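Local coordinates for protein prophenoloxidase b (PDB 3WKY) that is the proenzyme of a type 3 copper phenoloxidase, which probably hydroxylates monophenols and oxidises o-diphenols once activated, at residues 444-449 / 483-488; 548-553 / 574-579; 98-103 / 110-115; 85-90 / 94-99. All blocks are in the same frame, centred on the assembly; numbering follows the deposited sequence.

Contact 1: 444-449 / 483-488; sequences NLLHTF and PDFSYT. With NAG (2-acetamido-2-deoxy-beta-D-glucopyranose), chain F.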
# COMPACT_ATOMS: atom_id res chain seq x y z
N ASN A 444 42.27 32.52 -13.68
CA ASN A 444 41.39 31.35 -13.68
C ASN A 444 40.43 31.27 -12.50
O ASN A 444 39.96 30.17 -12.15
CB ASN A 444 42.20 30.07 -13.83
CG ASN A 444 43.08 30.10 -15.05
OD1 ASN A 444 42.62 30.44 -16.14
ND2 ASN A 444 44.36 29.76 -14.87
N LEU A 445 40.15 32.42 -11.90
CA LEU A 445 39.20 32.52 -10.80
C LEU A 445 38.07 33.47 -11.17
O LEU A 445 38.31 34.61 -11.60
CB LEU A 445 39.89 33.02 -9.52
CG LEU A 445 39.02 33.29 -8.29
CD1 LEU A 445 38.36 32.01 -7.78
CD2 LEU A 445 39.81 33.96 -7.18
N LEU A 446 36.83 33.00 -11.03
CA LEU A 446 35.66 33.83 -11.31
C LEU A 446 34.85 33.99 -10.03
O LEU A 446 34.86 33.11 -9.16
CB LEU A 446 34.79 33.19 -12.40
CG LEU A 446 35.45 32.96 -13.76
CD1 LEU A 446 34.45 32.37 -14.74
CD2 LEU A 446 36.03 34.26 -14.30
N HIS A 447 34.15 35.12 -9.90
CA HIS A 447 33.34 35.34 -8.71
C HIS A 447 31.87 35.56 -9.04
O HIS A 447 31.51 35.92 -10.16
CB HIS A 447 33.84 36.54 -7.90
CG HIS A 447 35.16 36.32 -7.23
ND1 HIS A 447 36.35 36.75 -7.77
CD2 HIS A 447 35.47 35.70 -6.06
CE1 HIS A 447 37.34 36.41 -6.96
NE2 HIS A 447 36.84 35.78 -5.92
N THR A 448 31.03 35.31 -8.05
CA THR A 448 29.62 35.68 -8.15
C THR A 448 29.20 36.30 -6.84
O THR A 448 29.85 36.11 -5.81
CB THR A 448 28.66 34.49 -8.47
OG1 THR A 448 28.60 33.60 -7.34
CG2 THR A 448 29.10 33.73 -9.71
N PHE A 449 28.15 37.12 -6.89
CA PHE A 449 27.62 37.75 -5.68
C PHE A 449 26.23 38.31 -5.94
O PHE A 449 25.78 38.35 -7.09
CB PHE A 449 28.56 38.87 -5.18
CG PHE A 449 29.19 39.68 -6.28
CD1 PHE A 449 28.41 40.47 -7.11
CD2 PHE A 449 30.56 39.65 -6.47
CE1 PHE A 449 28.99 41.21 -8.13
CE2 PHE A 449 31.14 40.39 -7.48
CZ PHE A 449 30.36 41.17 -8.31
N PRO A 483 31.25 39.65 -12.03
CA PRO A 483 32.11 40.60 -12.76
C PRO A 483 32.35 40.14 -14.20
O PRO A 483 32.33 38.93 -14.44
CB PRO A 483 33.44 40.53 -12.00
CG PRO A 483 33.09 40.02 -10.64
CD PRO A 483 31.92 39.08 -10.85
N ASP A 484 32.59 41.07 -15.12
CA ASP A 484 33.04 40.69 -16.46
C ASP A 484 34.32 39.86 -16.37
O ASP A 484 35.10 40.02 -15.43
CB ASP A 484 33.34 41.92 -17.34
CG ASP A 484 32.10 42.72 -17.70
OD1 ASP A 484 30.98 42.18 -17.61
OD2 ASP A 484 32.26 43.90 -18.08
N PHE A 485 34.52 38.98 -17.34
CA PHE A 485 35.78 38.28 -17.46
C PHE A 485 36.14 38.11 -18.93
O PHE A 485 35.29 38.25 -19.81
CB PHE A 485 35.75 36.91 -16.76
CG PHE A 485 34.74 35.94 -17.33
CD1 PHE A 485 33.43 35.95 -16.88
CD2 PHE A 485 35.12 34.99 -18.28
CE1 PHE A 485 32.49 35.07 -17.40
CE2 PHE A 485 34.19 34.10 -18.79
CZ PHE A 485 32.87 34.14 -18.35
N SER A 486 37.42 37.83 -19.19
CA SER A 486 37.83 37.47 -20.54
C SER A 486 38.63 36.18 -20.50
O SER A 486 39.02 35.71 -19.43
CB SER A 486 38.67 38.58 -21.16
OG SER A 486 39.97 38.56 -20.61
N TYR A 487 38.84 35.59 -21.67
CA TYR A 487 39.70 34.41 -21.76
C TYR A 487 40.55 34.53 -23.02
O TYR A 487 40.15 35.19 -23.98
CB TYR A 487 38.90 33.10 -21.75
CG TYR A 487 37.99 32.89 -22.94
CD1 TYR A 487 38.49 32.45 -24.16
CD2 TYR A 487 36.62 33.11 -22.83
CE1 TYR A 487 37.66 32.27 -25.24
CE2 TYR A 487 35.78 32.91 -23.92
CZ TYR A 487 36.30 32.49 -25.11
OH TYR A 487 35.47 32.30 -26.19
N THR A 488 41.71 33.89 -23.01
CA THR A 488 42.57 33.89 -24.19
C THR A 488 42.97 32.46 -24.55
O THR A 488 43.42 31.70 -23.69
CB THR A 488 43.82 34.76 -23.99
OG1 THR A 488 43.41 36.11 -23.76
CG2 THR A 488 44.72 34.71 -25.23
C1 NAG F . 29.11 44.01 -19.96
C2 NAG F . 29.79 45.38 -19.98
C3 NAG F . 29.55 46.08 -18.65
C4 NAG F . 28.06 46.20 -18.39
C5 NAG F . 27.35 44.86 -18.57
C6 NAG F . 25.84 45.08 -18.59
C7 NAG F . 31.72 45.92 -21.35
C8 NAG F . 33.18 46.24 -21.31
N2 NAG F . 31.21 45.29 -20.29
O3 NAG F . 30.13 47.37 -18.66
O4 NAG F . 27.83 46.68 -17.08
O5 NAG F . 27.72 44.22 -19.78
O6 NAG F . 25.47 45.52 -19.88
O7 NAG F . 31.04 46.24 -22.33
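Leu446 overlaps the ring of Phe485 with both of its methyls. CD1 lies over one face, 4.1 Å from the ring centroid and only 4° off the normal, a CH-pi contact centred on the ring. CD2 meets the root of the same side chain, 3.6 Å from Phe485 CB, and the two side chains cross at about a right angle. With chi1 at 62°, Phe485 holds CG between its own backbone N and carbonyl carbon, which turns the ring onto the leucine. A second apolar patch forms where Phe449 CZ meets Pro483 CD at 3.6 Å, the ring tilted against the proline. Pro483 CD also comes 3.3 Å from the backbone oxygen His447 O; the imidazole leads away, and His447 ND1 bonds to Glu432. Asp484, in the loop just before strand 485-493, points away from strand 445-456; its OD2 accepts a hydrogen bond from N2 of the N-acetylglucosamine on Asn550 at 2.8 Å, while OD1 forms a salt bridge with Arg576. With an alanine in place of Asp484, the sugar N2 and the Arg576 guanidinium would probably both lose this carboxylate partner. No hydrogen bond joins the segments; apolar contacts and one approach to a backbone oxygen link the mixed sheet holding strand 445-456 to the antiparallel sheet of strands 424-432, 485-493 and 541-548 in the Ig-like domain, with Leu446 also against Val430.

Contact 2: 548-553 / 574-579; sequences HSNESS and WPRNLQ. Unlike the reference sequence in segment 574-579: Arg576 (reference Gln). With NAG (2-acetamido-2-deoxy-beta-D-glucopyranose), chain F.
Gln579 NE2 donates to the backbone oxygen Ser549 O at 3.0 Å, nearly straight at 175°. That oxygen also accepts from Ser552 N, the two donors coming from opposite faces of its carbonyl plane. The glutamine chain is extended, and the Ser549 oxygen lies in its amide plane. Gln579 OE1 accepts a hydrogen bond from a water 2.7 Å away; the same water donates to Asn550 OD1 and bonds to Ser549 OG, which also pairs with Phe485 N. A leucine in place of Gln579 would probably leave this water without one acceptor and Ser549 O without one of its two donors. Asn550 is glycosylated, its ND2 bound covalently to C1 of the N-acetylglucosamine. Asn550 OD1 accepts a hydrogen bond from Arg576 NE at 3.1 Å on an in-plane lone pair, at the edge of a guanidinium turned 84° from the amide. Arg576 NH1 forms a salt bridge with Glu481, and NH2 also donates to His482 O. Asn550 N is satisfied by His548 ND1 at 2.8 Å, and His548 N by Glu551 OE2. Both segments belong to the long connection between strands 541-548 and 588-598; Asn577 and Leu578 rest on strand 472-481, while Trp574, Pro575 and Leu578 lie against helix 193-205.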
# COMPACT_ATOMS: atom_id res chain seq x y z
N HIS A 548 35.75 38.53 -24.65
CA HIS A 548 35.18 39.13 -23.44
C HIS A 548 33.87 38.42 -23.14
O HIS A 548 33.19 37.97 -24.06
CB HIS A 548 34.90 40.62 -23.67
CG HIS A 548 34.46 41.35 -22.43
ND1 HIS A 548 33.18 41.30 -21.95
CD2 HIS A 548 35.16 42.15 -21.59
CE1 HIS A 548 33.09 42.04 -20.85
NE2 HIS A 548 34.28 42.57 -20.62
N SER A 549 33.50 38.36 -21.88
CA SER A 549 32.29 37.64 -21.49
C SER A 549 31.02 38.24 -22.12
O SER A 549 30.09 37.50 -22.46
CB SER A 549 32.20 37.51 -19.96
OG SER A 549 32.17 38.77 -19.32
N ASN A 550 30.99 39.55 -22.32
CA ASN A 550 29.83 40.21 -22.93
C ASN A 550 29.67 39.85 -24.40
O ASN A 550 28.65 40.16 -25.00
CB ASN A 550 29.90 41.73 -22.80
CG ASN A 550 29.44 42.24 -21.45
OD1 ASN A 550 29.14 41.47 -20.54
ND2 ASN A 550 29.40 43.58 -21.31
N GLU A 551 30.68 39.21 -24.99
CA GLU A 551 30.60 38.82 -26.40
C GLU A 551 30.07 37.41 -26.58
O GLU A 551 29.91 36.96 -27.71
CB GLU A 551 31.99 38.85 -27.06
CG GLU A 551 32.76 40.14 -26.96
CD GLU A 551 34.09 40.04 -27.69
OE1 GLU A 551 34.11 40.31 -28.91
OE2 GLU A 551 35.11 39.67 -27.06
N SER A 552 29.84 36.70 -25.48
CA SER A 552 29.50 35.27 -25.56
C SER A 552 28.37 34.95 -26.53
O SER A 552 27.38 35.68 -26.61
CB SER A 552 29.12 34.72 -24.19
OG SER A 552 28.61 33.41 -24.36
N SER A 553 28.51 33.84 -27.23
CA SER A 553 27.48 33.38 -28.16
C SER A 553 26.13 33.14 -27.48
O SER A 553 25.09 33.15 -28.15
CB SER A 553 27.94 32.08 -28.80
OG SER A 553 28.31 31.14 -27.81
N TRP A 574 20.33 34.40 -23.00
CA TRP A 574 20.61 33.84 -21.67
C TRP A 574 20.90 35.05 -20.78
O TRP A 574 21.55 35.98 -21.22
CB TRP A 574 21.81 32.90 -21.69
CG TRP A 574 22.01 32.27 -20.34
CD1 TRP A 574 22.91 32.64 -19.38
CD2 TRP A 574 21.23 31.21 -19.77
NE1 TRP A 574 22.75 31.85 -18.26
CE2 TRP A 574 21.73 30.97 -18.47
CE3 TRP A 574 20.17 30.42 -20.24
CZ2 TRP A 574 21.20 29.98 -17.63
CZ3 TRP A 574 19.64 29.44 -19.41
CH2 TRP A 574 20.16 29.23 -18.12
N PRO A 575 20.39 35.06 -19.53
CA PRO A 575 20.63 36.26 -18.71
C PRO A 575 22.11 36.48 -18.41
O PRO A 575 22.77 35.58 -17.89
CB PRO A 575 19.89 35.94 -17.40
CG PRO A 575 18.82 34.98 -17.81
CD PRO A 575 19.45 34.12 -18.88
N ARG A 576 22.62 37.67 -18.72
CA ARG A 576 24.04 37.94 -18.47
C ARG A 576 24.36 37.74 -17.00
O ARG A 576 25.44 37.23 -16.66
CB ARG A 576 24.45 39.35 -18.93
CG ARG A 576 25.96 39.60 -18.77
CD ARG A 576 26.31 41.08 -18.47
NE ARG A 576 27.62 41.20 -17.82
CZ ARG A 576 27.82 41.10 -16.51
NH1 ARG A 576 26.80 40.87 -15.69
NH2 ARG A 576 29.05 41.22 -16.00
N ASN A 577 23.43 38.10 -16.12
CA ASN A 577 23.68 37.99 -14.69
C ASN A 577 23.77 36.55 -14.19
O ASN A 577 24.31 36.29 -13.11
CB ASN A 577 22.66 38.80 -13.88
CG ASN A 577 21.27 38.16 -13.87
OD1 ASN A 577 20.58 38.17 -14.88
ND2 ASN A 577 20.88 37.60 -12.73
N LEU A 578 23.27 35.61 -14.99
CA LEU A 578 23.37 34.17 -14.66
C LEU A 578 24.36 33.45 -15.57
O LEU A 578 24.33 32.23 -15.70
CB LEU A 578 22.00 33.48 -14.72
CG LEU A 578 20.90 34.07 -13.84
CD1 LEU A 578 19.60 33.26 -13.99
CD2 LEU A 578 21.31 34.14 -12.36
N GLN A 579 25.26 34.21 -16.19
CA GLN A 579 26.22 33.62 -17.11
C GLN A 579 27.23 32.72 -16.41
O GLN A 579 27.76 31.78 -17.01
CB GLN A 579 26.94 34.75 -17.85
CG GLN A 579 27.96 34.32 -18.86
CD GLN A 579 28.45 35.52 -19.64
OE1 GLN A 579 28.31 36.66 -19.17
NE2 GLN A 579 29.00 35.29 -20.83
C1 NAG F . 29.11 44.01 -19.96
C2 NAG F . 29.79 45.38 -19.98
C3 NAG F . 29.55 46.08 -18.65
C4 NAG F . 28.06 46.20 -18.39
C5 NAG F . 27.35 44.86 -18.57
C6 NAG F . 25.84 45.08 -18.59
C7 NAG F . 31.72 45.92 -21.35
C8 NAG F . 33.18 46.24 -21.31
N2 NAG F . 31.21 45.29 -20.29
O3 NAG F . 30.13 47.37 -18.66
O4 NAG F . 27.83 46.68 -17.08
O5 NAG F . 27.72 44.22 -19.78
O6 NAG F . 25.47 45.52 -19.88
O7 NAG F . 31.04 46.24 -22.33
O HOH W 1 29.56 39.07 -19.30

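Contact 3: 98-103 / 110-115; sequences DVAIMV and AVFLAA
Phe112 has CG opposite its own backbone N (chi1 179°), and this extended setting sends the ring out from helix 109-122 to helix 93-103. A chi2 of 80° then turns the ring so that its CE1-CZ side reaches the other helix. Val103 meets it there with CG1, which a chi1 of 81° places between the backbone N and the carbonyl carbon. This methyl lies 4.1 Å from Phe112 CE1, at the ring's edge and near its plane. Ala100, one turn earlier, offers its CB to Phe112 CZ at 4.2 Å, and its carbonyl oxygen Ala100 O approaches Phe112 CE1 at 3.8 Å, obliquely to the ring. The two helices follow one another in the all-alpha domain of the hemocyanin family, joined by a short connection, and this aromatic side chain bridges them: their closest CA atoms, those of Ala100 and Phe112, stand 8.5 Å apart. Ala100, with only a methyl, lets the ring come close to the backbone of helix 93-103. No hydrogen bond crosses, so the segments meet through carbon contacts and the carbonyl approach, all three touching residues being buried. Helix 74-89 packs beside segment 110-115, touching Val111 and Ala114 through Val80, and Ala115 through Leu83. On other sides of helix 93-103, Ile101 meets Leu14 and Pro34, and Met102 rests on Leu53.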
# COMPACT_ATOMS: atom_id res chain seq x y z
N ASP A 98 -2.27 50.37 -36.34
CA ASP A 98 -3.72 50.58 -36.38
C ASP A 98 -4.50 49.32 -36.02
O ASP A 98 -5.50 49.39 -35.30
CB ASP A 98 -4.16 51.07 -37.76
CG ASP A 98 -3.62 52.45 -38.11
OD1 ASP A 98 -3.18 53.17 -37.19
OD2 ASP A 98 -3.65 52.80 -39.31
N VAL A 99 -4.06 48.18 -36.54
CA VAL A 99 -4.74 46.91 -36.26
C VAL A 99 -4.63 46.56 -34.77
O VAL A 99 -5.61 46.14 -34.15
CB VAL A 99 -4.19 45.77 -37.14
CG1 VAL A 99 -4.67 44.42 -36.62
CG2 VAL A 99 -4.61 45.97 -38.58
N ALA A 100 -3.44 46.77 -34.21
CA ALA A 100 -3.20 46.56 -32.78
C ALA A 100 -4.15 47.39 -31.92
O ALA A 100 -4.84 46.86 -31.06
CB ALA A 100 -1.75 46.88 -32.44
N ILE A 101 -4.16 48.70 -32.16
CA ILE A 101 -5.02 49.63 -31.42
C ILE A 101 -6.50 49.24 -31.51
O ILE A 101 -7.23 49.29 -30.52
CB ILE A 101 -4.84 51.08 -31.92
CG1 ILE A 101 -3.46 51.61 -31.53
CG2 ILE A 101 -5.92 51.99 -31.35
CD1 ILE A 101 -3.24 51.69 -30.03
N MET A 102 -6.94 48.83 -32.70
CA MET A 102 -8.34 48.46 -32.90
C MET A 102 -8.73 47.17 -32.17
O MET A 102 -9.84 47.07 -31.63
CB MET A 102 -8.67 48.34 -34.39
CG MET A 102 -10.12 47.96 -34.67
SD MET A 102 -10.61 48.07 -36.41
CE MET A 102 -10.31 49.82 -36.70
N VAL A 103 -7.83 46.19 -32.17
CA VAL A 103 -8.16 44.86 -31.67
C VAL A 103 -7.92 44.71 -30.16
O VAL A 103 -8.45 43.80 -29.52
CB VAL A 103 -7.39 43.76 -32.44
CG1 VAL A 103 -5.97 43.63 -31.92
CG2 VAL A 103 -8.11 42.44 -32.35
N ALA A 110 -2.99 38.85 -22.38
CA ALA A 110 -1.76 38.05 -22.45
C ALA A 110 -1.58 37.45 -23.84
O ALA A 110 -0.46 37.36 -24.34
CB ALA A 110 -1.75 36.96 -21.36
N VAL A 111 -2.68 37.06 -24.46
CA VAL A 111 -2.66 36.59 -25.84
C VAL A 111 -2.20 37.73 -26.76
O VAL A 111 -1.39 37.53 -27.67
CB VAL A 111 -4.04 36.04 -26.27
CG1 VAL A 111 -4.13 35.87 -27.79
CG2 VAL A 111 -4.33 34.71 -25.56
N PHE A 112 -2.69 38.94 -26.49
CA PHE A 112 -2.28 40.13 -27.24
C PHE A 112 -0.77 40.36 -27.16
O PHE A 112 -0.09 40.50 -28.19
CB PHE A 112 -3.05 41.36 -26.73
CG PHE A 112 -2.68 42.65 -27.42
CD1 PHE A 112 -3.22 42.96 -28.66
CD2 PHE A 112 -1.81 43.54 -26.81
CE1 PHE A 112 -2.89 44.15 -29.29
CE2 PHE A 112 -1.47 44.74 -27.44
CZ PHE A 112 -2.01 45.04 -28.68
N LEU A 113 -0.24 40.40 -25.94
CA LEU A 113 1.19 40.55 -25.70
C LEU A 113 2.04 39.47 -26.35
O LEU A 113 3.08 39.76 -26.93
CB LEU A 113 1.49 40.62 -24.20
CG LEU A 113 1.01 41.90 -23.53
CD1 LEU A 113 1.26 41.84 -22.04
CD2 LEU A 113 1.71 43.11 -24.15
N ALA A 114 1.60 38.21 -26.24
CA ALA A 114 2.36 37.10 -26.83
C ALA A 114 2.44 37.26 -28.35
O ALA A 114 3.52 37.12 -28.94
CB ALA A 114 1.71 35.77 -26.47
N ALA A 115 1.31 37.56 -28.97
CA ALA A 115 1.24 37.79 -30.41
C ALA A 115 2.16 38.94 -30.85
O ALA A 115 2.82 38.85 -31.90
CB ALA A 115 -0.22 38.06 -30.84

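Contact 4: 85-90 / 94-99; sequences KVFIEA and NVLKDV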
# COMPACT_ATOMS: atom_id res chain seq x y z
N LYS A 85 -0.64 36.35 -36.99
CA LYS A 85 -0.70 36.22 -38.44
C LYS A 85 -1.14 37.54 -39.08
O LYS A 85 -0.57 37.98 -40.07
CB LYS A 85 -1.64 35.09 -38.85
CG LYS A 85 -1.91 35.02 -40.36
CD LYS A 85 -2.97 33.98 -40.70
CE LYS A 85 -3.42 34.09 -42.15
NZ LYS A 85 -2.32 33.81 -43.11
N VAL A 86 -2.16 38.16 -38.49
CA VAL A 86 -2.66 39.44 -38.99
C VAL A 86 -1.62 40.55 -38.79
O VAL A 86 -1.41 41.35 -39.70
CB VAL A 86 -4.00 39.82 -38.32
CG1 VAL A 86 -4.50 41.16 -38.83
CG2 VAL A 86 -5.03 38.73 -38.56
N PHE A 87 -0.98 40.57 -37.63
CA PHE A 87 0.07 41.55 -37.34
C PHE A 87 1.23 41.41 -38.33
O PHE A 87 1.73 42.39 -38.87
CB PHE A 87 0.64 41.35 -35.93
CG PHE A 87 -0.31 41.73 -34.81
CD1 PHE A 87 -1.49 42.42 -35.05
CD2 PHE A 87 0.01 41.40 -33.49
CE1 PHE A 87 -2.34 42.76 -34.00
CE2 PHE A 87 -0.83 41.74 -32.44
CZ PHE A 87 -2.01 42.42 -32.69
N ILE A 88 1.65 40.17 -38.53
CA ILE A 88 2.82 39.86 -39.35
C ILE A 88 2.56 40.19 -40.82
O ILE A 88 3.45 40.68 -41.52
CB ILE A 88 3.19 38.37 -39.20
CG1 ILE A 88 3.81 38.13 -37.82
CG2 ILE A 88 4.14 37.92 -40.30
CD1 ILE A 88 3.71 36.68 -37.34
N GLU A 89 1.33 39.95 -41.27
CA GLU A 89 0.98 40.14 -42.68
C GLU A 89 0.51 41.56 -43.01
O GLU A 89 0.20 41.85 -44.16
CB GLU A 89 -0.05 39.10 -43.12
CG GLU A 89 0.47 37.67 -43.13
CD GLU A 89 -0.59 36.65 -43.54
OE1 GLU A 89 -1.76 37.04 -43.70
OE2 GLU A 89 -0.24 35.46 -43.70
N ALA A 90 0.48 42.44 -42.02
CA ALA A 90 0.11 43.84 -42.24
C ALA A 90 1.04 44.48 -43.27
O ALA A 90 2.26 44.28 -43.22
CB ALA A 90 0.15 44.62 -40.94
N ASN A 94 2.67 51.16 -39.90
CA ASN A 94 1.55 52.05 -39.58
C ASN A 94 0.23 51.28 -39.52
O ASN A 94 -0.56 51.46 -38.60
CB ASN A 94 1.45 53.20 -40.59
CG ASN A 94 2.49 54.28 -40.35
OD1 ASN A 94 2.72 54.69 -39.21
ND2 ASN A 94 3.14 54.74 -41.42
N VAL A 95 0.01 50.42 -40.50
CA VAL A 95 -1.17 49.57 -40.52
C VAL A 95 -1.16 48.57 -39.35
O VAL A 95 -2.19 48.31 -38.73
CB VAL A 95 -1.30 48.83 -41.86
CG1 VAL A 95 -2.36 47.75 -41.78
CG2 VAL A 95 -1.63 49.82 -42.98
N LEU A 96 0.02 48.01 -39.05
CA LEU A 96 0.15 47.13 -37.89
C LEU A 96 -0.29 47.86 -36.62
O LEU A 96 -1.09 47.34 -35.84
CB LEU A 96 1.59 46.62 -37.75
CG LEU A 96 2.00 45.97 -36.42
CD1 LEU A 96 1.08 44.83 -36.09
CD2 LEU A 96 3.45 45.49 -36.49
N LYS A 97 0.24 49.06 -36.42
CA LYS A 97 -0.12 49.90 -35.29
C LYS A 97 -1.63 50.14 -35.19
O LYS A 97 -2.21 50.09 -34.11
CB LYS A 97 0.63 51.23 -35.38
CG LYS A 97 0.27 52.26 -34.32
CD LYS A 97 0.95 53.60 -34.61
CE LYS A 97 0.09 54.51 -35.50
NZ LYS A 97 -0.08 54.00 -36.90
N ASP A 98 -2.27 50.37 -36.34
CA ASP A 98 -3.72 50.58 -36.38
C ASP A 98 -4.50 49.32 -36.02
O ASP A 98 -5.50 49.39 -35.30
CB ASP A 98 -4.16 51.07 -37.76
CG ASP A 98 -3.62 52.45 -38.11
OD1 ASP A 98 -3.18 53.17 -37.19
OD2 ASP A 98 -3.65 52.80 -39.31
N VAL A 99 -4.06 48.18 -36.54
CA VAL A 99 -4.74 46.91 -36.26
C VAL A 99 -4.63 46.56 -34.77
O VAL A 99 -5.61 46.14 -34.15
CB VAL A 99 -4.19 45.77 -37.14
CG1 VAL A 99 -4.67 44.42 -36.62
CG2 VAL A 99 -4.61 45.97 -38.58
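Phe87 and Leu96 meet nearly at right angles, the leucine methyl CD1 lying 3.5 Å from Phe87 CB and close to CG. The leucine reaches it because chi1 of 165° carries CG away from its backbone N and chi2 of 56° folds CD1 back toward the other helix. Phe87 has CG opposite the carbonyl carbon, and its ring presents an edge to Val99: Val99 CG1 lies in the ring plane, 3.9 Å from Phe87 CE1. The same Val99 methyl touches Val86 CG1 at 3.9 Å, both CG1 branches standing opposite their own backbone N. These residues form the inner face of a helical hairpin in the all-alpha domain, made by helices 74-89 and 93-103; their segments 85-89 and 94-99 run nearly antiparallel, at 155°, with axes 9.2 Å apart at closest approach. Near the turn, Ala90 packs against the start of the second helix, its CB 4.0 Å from Leu96 CB and 4.1 Å from Val95 CG1. Within each segment a lysine forms a salt bridge: Lys85 NZ with Glu89 OE2 at 2.7 Å, four residues on, and Lys97 NZ with OD1 of its neighbour Asp98. Arg123 accompanies the hairpin end, packing on Leu96, and its NH1 hydrogen-bonds Ala90 O.

How the contacts relate
Along the chain the order is contact 4, contact 3, contact 1, contact 2. Contacts 3 and 4 share helix 93-103 and residues Asp98 and Val99; their centres are 9 Å apart, and Phe87 of contact 4 packs on Phe112, Ala100, Val103 and Ala115 of contact 3, so three consecutive helices of the all-alpha domain have one apolar core. Contacts 1 and 2 lie 11 Å apart between centres in the Ig-like domain, where Phe485 O probably accepts a hydrogen bond from Ser549 N and both contacts touch the sugar on Asn550. Contacts 1 and 3 lie on opposite sides of the chain's centre, and the two pairs are 32 to 45 Å apart between centres, the copper-containing domain coming between their families in sequence.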